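FG41 Malonate Semialdehyde Decarboxylase (PDB 4LHP) is an enzyme of the tautomerase family in the MIF clan, here assembled as a trimer of subunits with a beta-alpha-beta unit. Local coordinates at residues Arg61-Ile67 with Val97-Phe103; Leu7-Arg11 with His45-Ile50; Lys81-Phe85 with Ile104-Glu108. All coordinates share one frame; numbering follows the deposited sequence.

Contact 1. Residues Arg61-Ile67 with Val97-Phe103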
loop_
_atom_site.group_PDB
_atom_site.type_symbol
_atom_site.label_atom_id
_atom_site.label_comp_id
_atom_site.label_asym_id
_atom_site.label_seq_id
_atom_site.Cartn_x
_atom_site.Cartn_y
_atom_site.Cartn_z
ATOM N N ARG A 61 -9.921 -16.815 13.019
ATOM C CA ARG A 61 -9.677 -15.454 13.463
ATOM C C ARG A 61 -11.007 -14.792 13.775
ATOM O O ARG A 61 -12.015 -15.076 13.130
ATOM C CB ARG A 61 -8.954 -14.655 12.378
ATOM C CG ARG A 61 -8.382 -15.499 11.255
ATOM C CD ARG A 61 -7.543 -14.660 10.310
ATOM N NE ARG A 61 -6.340 -14.139 10.956
ATOM C CZ ARG A 61 -5.106 -14.226 10.466
ATOM N NH1 ARG A 61 -4.870 -14.816 9.303
ATOM N NH2 ARG A 61 -4.094 -13.711 11.148
ATOM N N SER A 62 -11.014 -13.914 14.769
ATOM C CA SER A 62 -12.188 -13.102 15.028
ATOM C C SER A 62 -12.352 -12.146 13.856
ATOM O O SER A 62 -11.437 -11.991 13.049
ATOM C CB SER A 62 -12.036 -12.325 16.336
ATOM O OG SER A 62 -11.222 -11.172 16.180
ATOM N N PRO A 63 -13.521 -11.506 13.750
ATOM C CA PRO A 63 -13.703 -10.499 12.702
ATOM C C PRO A 63 -12.776 -9.304 12.898
ATOM O O PRO A 63 -12.482 -8.590 11.941
ATOM C CB PRO A 63 -15.166 -10.074 12.874
ATOM C CG PRO A 63 -15.817 -11.213 13.601
ATOM C CD PRO A 63 -14.757 -11.746 14.511
ATOM N N SER A 64 -12.319 -9.093 14.129
ATOM C CA SER A 64 -11.507 -7.924 14.447
ATOM C C SER A 64 -10.040 -8.130 14.066
ATOM O O SER A 64 -9.158 -8.163 14.922
ATOM C CB SER A 64 -11.634 -7.573 15.932
ATOM O OG SER A 64 -12.994 -7.545 16.339
ATOM N N VAL A 65 -9.796 -8.251 12.765
ATOM C CA VAL A 65 -8.460 -8.488 12.234
ATOM C C VAL A 65 -7.623 -7.212 12.266
ATOM O O VAL A 65 -8.153 -6.112 12.131
ATOM C CB VAL A 65 -8.557 -9.011 10.783
ATOM C CG1 VAL A 65 -7.200 -9.025 10.094
ATOM C CG2 VAL A 65 -9.179 -10.403 10.772
ATOM N N VAL A 66 -6.318 -7.370 12.471
ATOM C CA VAL A 66 -5.381 -6.255 12.407
ATOM C C VAL A 66 -4.237 -6.606 11.461
ATOM O O VAL A 66 -3.445 -7.507 11.731
ATOM C CB VAL A 66 -4.815 -5.909 13.794
ATOM C CG1 VAL A 66 -3.730 -4.844 13.680
ATOM C CG2 VAL A 66 -5.935 -5.458 14.721
ATOM N N ILE A 67 -4.167 -5.884 10.347
ATOM C CA ILE A 67 -3.170 -6.141 9.316
ATOM C C ILE A 67 -2.114 -5.044 9.317
ATOM O O ILE A 67 -2.429 -3.866 9.151
ATOM C CB ILE A 67 -3.833 -6.240 7.927
ATOM C CG1 ILE A 67 -4.692 -7.505 7.858
ATOM C CG2 ILE A 67 -2.783 -6.255 6.824
ATOM C CD1 ILE A 67 -5.515 -7.630 6.602
ATOM N N VAL A 97 -5.490 -7.798 21.348
ATOM C CA VAL A 97 -5.423 -8.412 20.028
ATOM C C VAL A 97 -4.845 -9.815 20.140
ATOM O O VAL A 97 -3.662 -9.986 20.432
ATOM C CB VAL A 97 -4.546 -7.597 19.063
ATOM C CG1 VAL A 97 -4.547 -8.231 17.679
ATOM C CG2 VAL A 97 -5.023 -6.154 18.992
ATOM N N ALA A 98 -5.687 -10.817 19.912
ATOM C CA ALA A 98 -5.255 -12.206 19.967
ATOM C C ALA A 98 -4.224 -12.477 18.877
ATOM O O ALA A 98 -4.203 -11.797 17.852
ATOM C CB ALA A 98 -6.445 -13.131 19.808
ATOM N N GLY A 99 -3.373 -13.472 19.102
ATOM C CA GLY A 99 -2.341 -13.823 18.144
ATOM C C GLY A 99 -2.932 -14.241 16.813
ATOM O O GLY A 99 -2.311 -14.080 15.764
ATOM N N SER A 100 -4.144 -14.779 16.863
ATOM C CA SER A 100 -4.823 -15.270 15.673
ATOM C C SER A 100 -5.281 -14.132 14.769
ATOM O O SER A 100 -5.546 -14.336 13.584
ATOM C CB SER A 100 -6.039 -16.091 16.085
ATOM O OG SER A 100 -6.923 -15.301 16.860
ATOM N N ASP A 101 -5.374 -12.933 15.334
ATOM C CA ASP A 101 -5.980 -11.810 14.637
ATOM C C ASP A 101 -4.946 -10.845 14.072
ATOM O O ASP A 101 -5.294 -9.772 13.581
ATOM C CB ASP A 101 -6.924 -11.072 15.585
ATOM C CG ASP A 101 -8.103 -11.929 16.012
ATOM O OD1 ASP A 101 -8.333 -12.982 15.377
ATOM O OD2 ASP A 101 -8.802 -11.551 16.975
ATOM N N VAL A 102 -3.674 -11.229 14.140
ATOM C CA VAL A 102 -2.607 -10.396 13.607
ATOM C C VAL A 102 -2.098 -10.955 12.285
ATOM O O VAL A 102 -1.963 -12.167 12.117
ATOM C CB VAL A 102 -1.424 -10.295 14.587
ATOM C CG1 VAL A 102 -0.405 -9.282 14.083
ATOM C CG2 VAL A 102 -1.915 -9.914 15.971
ATOM N N PHE A 103 -1.822 -10.057 11.349
ATOM C CA PHE A 103 -1.234 -10.422 10.069
ATOM C C PHE A 103 -0.254 -9.323 9.682
ATOM O O PHE A 103 -0.618 -8.148 9.640
ATOM C CB PHE A 103 -2.322 -10.583 9.007
ATOM C CG PHE A 103 -1.797 -10.939 7.645
ATOM C CD1 PHE A 103 -1.789 -12.256 7.214
ATOM C CD2 PHE A 103 -1.314 -9.957 6.795
ATOM C CE1 PHE A 103 -1.310 -12.587 5.960
ATOM C CE2 PHE A 103 -0.833 -10.283 5.539
ATOM C CZ PHE A 103 -0.829 -11.600 5.124
#

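Contact 2. Residues Leu7-Arg11 with His45-Ile50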
loop_
_atom_site.group_PDB
_atom_site.type_symbol
_atom_site.label_atom_id
_atom_site.label_comp_id
_atom_site.label_asym_id
_atom_site.label_seq_id
_atom_site.Cartn_x
_atom_site.Cartn_y
_atom_site.Cartn_z
ATOM N N LEU A 7 -7.298 -2.033 10.382
ATOM C CA LEU A 7 -8.023 -2.795 11.385
ATOM C C LEU A 7 -9.513 -2.503 11.241
ATOM O O LEU A 7 -9.942 -1.996 10.206
ATOM C CB LEU A 7 -7.498 -2.465 12.785
ATOM C CG LEU A 7 -7.123 -1.004 13.039
ATOM C CD1 LEU A 7 -8.337 -0.105 12.906
ATOM C CD2 LEU A 7 -6.480 -0.849 14.408
ATOM N N THR A 8 -10.303 -2.821 12.260
ATOM C CA THR A 8 -11.753 -2.741 12.132
ATOM C C THR A 8 -12.396 -1.744 13.095
ATOM O O THR A 8 -11.877 -1.484 14.180
ATOM C CB THR A 8 -12.382 -4.120 12.330
ATOM O OG1 THR A 8 -11.962 -4.662 13.587
ATOM C CG2 THR A 8 -11.947 -5.056 11.212
ATOM N N SER A 9 -13.542 -1.206 12.688
ATOM C CA SER A 9 -14.182 -0.101 13.396
ATOM C C SER A 9 -14.784 -0.485 14.748
ATOM O O SER A 9 -15.083 0.389 15.562
ATOM C CB SER A 9 -15.255 0.545 12.512
ATOM O OG SER A 9 -16.142 -0.419 11.969
ATOM N N ASP A 10 -14.963 -1.780 14.991
ATOM C CA ASP A 10 -15.483 -2.241 16.277
ATOM C C ASP A 10 -14.482 -1.997 17.405
ATOM O O ASP A 10 -14.853 -1.991 18.578
ATOM C CB ASP A 10 -15.852 -3.724 16.217
ATOM C CG ASP A 10 -14.696 -4.595 15.781
ATOM O OD1 ASP A 10 -14.324 -4.535 14.590
ATOM O OD2 ASP A 10 -14.166 -5.345 16.626
ATOM N N ARG A 11 -13.215 -1.802 17.050
ATOM C CA ARG A 11 -12.190 -1.493 18.040
ATOM C C ARG A 11 -12.245 -0.013 18.396
ATOM O O ARG A 11 -12.395 0.839 17.520
ATOM C CB ARG A 11 -10.799 -1.866 17.522
ATOM C CG ARG A 11 -10.595 -3.363 17.342
ATOM C CD ARG A 11 -9.135 -3.708 17.089
ATOM N NE ARG A 11 -8.942 -5.140 16.874
ATOM C CZ ARG A 11 -8.755 -6.035 17.840
ATOM N NH1 ARG A 11 -8.732 -5.666 19.115
ATOM N NH2 ARG A 11 -8.592 -7.312 17.530
ATOM N N HIS A 45 -11.796 -0.167 9.306
ATOM C CA HIS A 45 -12.767 -0.660 8.343
ATOM C C HIS A 45 -13.941 -1.324 9.034
ATOM O O HIS A 45 -13.829 -1.792 10.163
ATOM C CB HIS A 45 -12.125 -1.703 7.427
ATOM C CG HIS A 45 -10.957 -1.195 6.643
ATOM N ND1 HIS A 45 -11.004 -1.004 5.281
ATOM C CD2 HIS A 45 -9.705 -0.852 7.029
ATOM C CE1 HIS A 45 -9.834 -0.560 4.859
ATOM N NE2 HIS A 45 -9.029 -0.459 5.903
ATOM N N ASP A 46 -15.072 -1.368 8.341
ATOM C CA ASP A 46 -16.118 -2.314 8.679
ATOM C C ASP A 46 -15.494 -3.696 8.509
ATOM O O ASP A 46 -14.840 -3.955 7.499
ATOM C CB ASP A 46 -17.311 -2.142 7.743
ATOM C CG ASP A 46 -18.458 -3.066 8.087
ATOM O OD1 ASP A 46 -18.370 -4.271 7.768
ATOM O OD2 ASP A 46 -19.451 -2.586 8.673
ATOM N N PRO A 47 -15.672 -4.585 9.498
ATOM C CA PRO A 47 -14.984 -5.882 9.461
ATOM C C PRO A 47 -15.216 -6.670 8.175
ATOM O O PRO A 47 -14.353 -7.454 7.779
ATOM C CB PRO A 47 -15.581 -6.623 10.661
ATOM C CG PRO A 47 -15.970 -5.537 11.602
ATOM C CD PRO A 47 -16.465 -4.422 10.729
ATOM N N SER A 48 -16.363 -6.471 7.538
ATOM C CA SER A 48 -16.671 -7.169 6.294
ATOM C C SER A 48 -15.703 -6.779 5.177
ATOM O O SER A 48 -15.519 -7.525 4.215
ATOM C CB SER A 48 -18.112 -6.886 5.860
ATOM O OG SER A 48 -18.362 -5.493 5.783
ATOM N N ASP A 49 -15.084 -5.610 5.310
ATOM C CA ASP A 49 -14.161 -5.118 4.293
ATOM C C ASP A 49 -12.776 -5.755 4.406
ATOM O O ASP A 49 -11.982 -5.695 3.468
ATOM C CB ASP A 49 -14.057 -3.593 4.360
ATOM C CG ASP A 49 -15.227 -2.900 3.682
ATOM O OD1 ASP A 49 -15.785 -3.474 2.720
ATOM O OD2 ASP A 49 -15.587 -1.783 4.108
ATOM N N ILE A 50 -12.487 -6.361 5.554
ATOM C CA ILE A 50 -11.270 -7.152 5.712
ATOM C C ILE A 50 -11.601 -8.642 5.705
ATOM O O ILE A 50 -12.354 -9.123 6.552
ATOM C CB ILE A 50 -10.524 -6.815 7.019
ATOM C CG1 ILE A 50 -9.863 -5.440 6.917
ATOM C CG2 ILE A 50 -9.470 -7.871 7.312
ATOM C CD1 ILE A 50 -9.145 -5.005 8.179
HETATM O O HOH W 1 -18.669 -1.138 11.471
#

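Contact 3. Residues Lys81-Phe85 with Ile104-Glu108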
loop_
_atom_site.group_PDB
_atom_site.type_symbol
_atom_site.label_atom_id
_atom_site.label_comp_id
_atom_site.label_asym_id
_atom_site.label_seq_id
_atom_site.Cartn_x
_atom_site.Cartn_y
_atom_site.Cartn_z
ATOM N N LYS A 81 13.655 -9.935 11.140
ATOM C CA LYS A 81 12.255 -9.855 10.749
ATOM C C LYS A 81 11.398 -10.783 11.608
ATOM O O LYS A 81 10.279 -10.437 11.985
ATOM C CB LYS A 81 12.106 -10.202 9.267
ATOM C CG LYS A 81 12.754 -9.179 8.349
ATOM C CD LYS A 81 12.711 -9.601 6.891
ATOM C CE LYS A 81 13.233 -8.491 5.992
ATOM N NZ LYS A 81 13.365 -8.921 4.572
ATOM N N GLN A 82 11.929 -11.961 11.916
ATOM C CA GLN A 82 11.238 -12.884 12.804
ATOM C C GLN A 82 11.057 -12.239 14.176
ATOM O O GLN A 82 9.980 -12.311 14.767
ATOM C CB GLN A 82 12.008 -14.201 12.923
ATOM C CG GLN A 82 11.975 -15.042 11.657
ATOM C CD GLN A 82 12.586 -16.417 11.849
ATOM O OE1 GLN A 82 13.766 -16.630 11.565
ATOM N NE2 GLN A 82 11.783 -17.360 12.328
ATOM N N ARG A 83 12.113 -11.602 14.672
ATOM C CA ARG A 83 12.043 -10.881 15.939
ATOM C C ARG A 83 10.993 -9.771 15.891
ATOM O O ARG A 83 10.309 -9.524 16.884
ATOM C CB ARG A 83 13.411 -10.298 16.300
ATOM C CG ARG A 83 14.345 -11.289 16.981
ATOM C CD ARG A 83 15.749 -10.721 17.138
ATOM N NE ARG A 83 15.755 -9.442 17.849
ATOM C CZ ARG A 83 16.506 -8.390 17.521
ATOM N NH1 ARG A 83 17.331 -8.435 16.482
ATOM N NH2 ARG A 83 16.430 -7.279 18.237
ATOM N N VAL A 84 10.868 -9.103 14.746
ATOM C CA VAL A 84 9.866 -8.050 14.584
ATOM C C VAL A 84 8.453 -8.620 14.686
ATOM O O VAL A 84 7.619 -8.099 15.427
ATOM C CB VAL A 84 10.010 -7.308 13.230
ATOM C CG1 VAL A 84 8.757 -6.480 12.928
ATOM C CG2 VAL A 84 11.249 -6.423 13.229
ATOM N N PHE A 85 8.185 -9.685 13.938
ATOM C CA PHE A 85 6.865 -10.306 13.945
ATOM C C PHE A 85 6.467 -10.702 15.365
ATOM O O PHE A 85 5.344 -10.452 15.801
ATOM C CB PHE A 85 6.846 -11.553 13.058
ATOM C CG PHE A 85 7.148 -11.282 11.607
ATOM C CD1 PHE A 85 6.740 -10.108 10.998
ATOM C CD2 PHE A 85 7.833 -12.216 10.853
ATOM C CE1 PHE A 85 7.017 -9.873 9.661
ATOM C CE2 PHE A 85 8.115 -11.988 9.522
ATOM C CZ PHE A 85 7.707 -10.816 8.923
ATOM N N ILE A 104 0.990 -9.705 9.416
ATOM C CA ILE A 104 2.045 -8.731 9.164
ATOM C C ILE A 104 2.746 -9.006 7.839
ATOM O O ILE A 104 3.094 -10.147 7.536
ATOM C CB ILE A 104 3.096 -8.740 10.293
ATOM C CG1 ILE A 104 2.415 -8.588 11.656
ATOM C CG2 ILE A 104 4.119 -7.633 10.076
ATOM C CD1 ILE A 104 3.357 -8.712 12.830
ATOM N N ALA A 105 2.952 -7.953 7.055
ATOM C CA ALA A 105 3.649 -8.071 5.780
ATOM C C ALA A 105 4.745 -7.018 5.681
ATOM O O ALA A 105 4.582 -5.898 6.158
ATOM C CB ALA A 105 2.672 -7.916 4.631
ATOM N N ILE A 106 5.861 -7.385 5.058
ATOM C CA ILE A 106 6.973 -6.464 4.866
ATOM C C ILE A 106 7.245 -6.256 3.379
ATOM O O ILE A 106 7.323 -7.214 2.613
ATOM C CB ILE A 106 8.258 -6.979 5.551
ATOM C CG1 ILE A 106 8.021 -7.154 7.056
ATOM C CG2 ILE A 106 9.417 -6.024 5.297
ATOM C CD1 ILE A 106 9.285 -7.398 7.860
ATOM N N THR A 107 7.383 -4.995 2.978
ATOM C CA THR A 107 7.693 -4.651 1.595
ATOM C C THR A 107 8.862 -3.671 1.588
ATOM O O THR A 107 8.832 -2.653 2.279
ATOM C CB THR A 107 6.478 -4.028 0.882
ATOM O OG1 THR A 107 5.407 -4.980 0.836
ATOM C CG2 THR A 107 6.840 -3.614 -0.538
ATOM N N GLU A 108 9.890 -3.977 0.803
ATOM C CA GLU A 108 11.171 -3.286 0.924
ATOM C C GLU A 108 11.458 -2.272 -0.182
ATOM O O GLU A 108 10.882 -2.328 -1.270
ATOM C CB GLU A 108 12.305 -4.314 0.984
ATOM C CG GLU A 108 12.296 -5.156 2.252
ATOM C CD GLU A 108 13.423 -6.167 2.298
ATOM O OE1 GLU A 108 13.781 -6.714 1.233
ATOM O OE2 GLU A 108 13.954 -6.413 3.403
#

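Contact 1. Residues Arg61-Ile67 with Val97-Phe103
This is a mainly polar, buried contact at the start of two parallel neighbouring strands, 66-73 and 102-109. Asp101 and Arg61 carry most of it, just ahead of the strands. Asp101 grips Ser62 with both carboxylate oxygens. Its OD1 takes the backbone N of Ser62 at 2.9 Å, on the syn side but tilted 31° out of the carboxylate plane. Its OD2 takes Ser62 OG at 2.6 Å, and that hydroxyl comes from above the carboxylate plane. Ser100 OG gives OD1 a second bond, 3.1 Å long, on the opposite face of the carboxylate from Ser62 N. Three bonds thus fix the rotation of the acid group.

The Arg61 chain bends at chi3 (66°), which brings the guanidinium to the carbonyl oxygens of Ser100 and Val102. Its NE makes a weak bond of 2.8 Å to Ser100 O. Val102 O lies at the edge of the guanidinium, in its plane, but at a poor angle for a bond. Arg61 NH1 is held by Glu53 O.

The strand pairing then begins. Val66 N bonds to Asp101 O at 2.8 Å, nearly in line with the carbonyl. Phe103 N returns a bond to Val66 O at 3.0 Å. Ile67 and Phe103 lie side by side and point the same way, with Ile67 CG2 4.0 Å from Phe103 CD2. The Phe103 ring also meets Phe39 and Phe116 of a second subunit. Parallel pairing of strands joined through helix 78-92 is characteristic of the beta-alpha-beta unit, the building block of the tautomerase fold.

Contact 2. Residues Leu7-Arg11 with His45-Ile50
Thr8 packs against Pro47 where the end of strand 2-8 meets the loop after strand 39-45. From Thr8 CB outward, CB and CG2 share Pro47 and His45 O, while OG1 has a different partner. CB lies 3.5 Å from His45 O and also faces Pro47 CG. The methyl CG2 rests on Pro47 CA at 3.6 Å and is close to Ile50 CD1. OG1 is bonded within its own segment: chi1 of 55° sets it between the backbone N and the carbonyl carbon. There it donates to Asp10 OD1 at 2.6 Å, on the syn side of the carboxylate and 28° out of its plane. The same OD1 touches Pro47 CG at 3.6 Å, while Asp10 OD2 is bonded to Ser64 OG.

Two backbone bonds frame this packing. His45 N bonds to Leu7 O at 2.8 Å, and Ser9 N bonds to His45 O at 2.6 Å. They make Thr8 and His45 a parallel bridge. Leu7 O also lies at the edge of the His45 ring, in its plane, near CD2. His45 NE2 is bonded to Asp6. At the exposed residues Ser9 and Asp46, a water joins Ser9 OG to Asp46 OD2.

A type I turn from Thr8 to Arg11 leads the chain from strand 2-8 toward helix 13-31, against which Leu7 packs. Across the contact, the 3-10 segment 47-49 carries the chain from strand 39-45 to strand 50-52, and Ile50 pairs with a strand of a second subunit.

Contact 3. Residues Lys81-Phe85 with Ile104-Glu108
The Phe85 ring overlaps Ile104 and Ile106 of strand 102-109, and its CD1, CE1 and CZ rim does the touching. The ring meets both isoleucines obliquely. Its CE1 is 3.7 Å from Ile104 CG2 and 3.8 Å from Ile106 CD1. Its CZ also reaches Ile106 CD1, at 3.9 Å. Phe85 CG stands anti to the carbonyl carbon (chi1 -61°), which carries the ring from the helix to the strand. Ile104 CD1 comes within 4.0 Å of Phe85 CA. Lys81 O, one turn earlier in the helix, sits over one face of the ring, toward the rim.

Lys81 continues the contact beyond the ring. Its chain is extended beyond CG and crosses Ile106, with CG 3.9 Å from Ile106 CD1. The aliphatic part therefore belongs to the apolar layer, and the charge is carried past it. At the end NZ forms a salt bridge with Glu108 OE2 at 2.8 Å. The amine meets that oxygen from above the carboxylate plane, 58° out of it. Lys81 NZ has a second acidic partner, Asp113 of a second subunit. Two carboxylates would be expected to favour the charged amine.

The short axes of 81-85 and 104-108 lie 10.3 Å apart at 144°, nearer antiparallel than perpendicular. Beside strand 102-109 in the sheet, strand 66-73 meets the same isoleucines: Ile104 touches Ile68 and Ile106 touches Thr72. Val84 of helix 78-92 packs on helix 13-31. Strand 102-109 pairs antiparallel with a strand of the second subunit.

How the contacts relate
Contacts 1 and 3 share strand 102-109 and belong to one beta-alpha-beta unit. Contact 1 joins its two strands, and contact 3 sets its helix on the sheet. Both are buried, but their chemistry differs. The strand ends of contact 1 are held by backbone and carboxylate bonds, whereas contact 3 is an apolar layer with one salt bridge across it. Contact 2 is only partly buried and mixes backbone bonds with proline packing at the chain's edge. It touches contact 1 at Ser64. Contact 3 lies about 22 Å from contact 2, centre to centre. All three touch the second subunit.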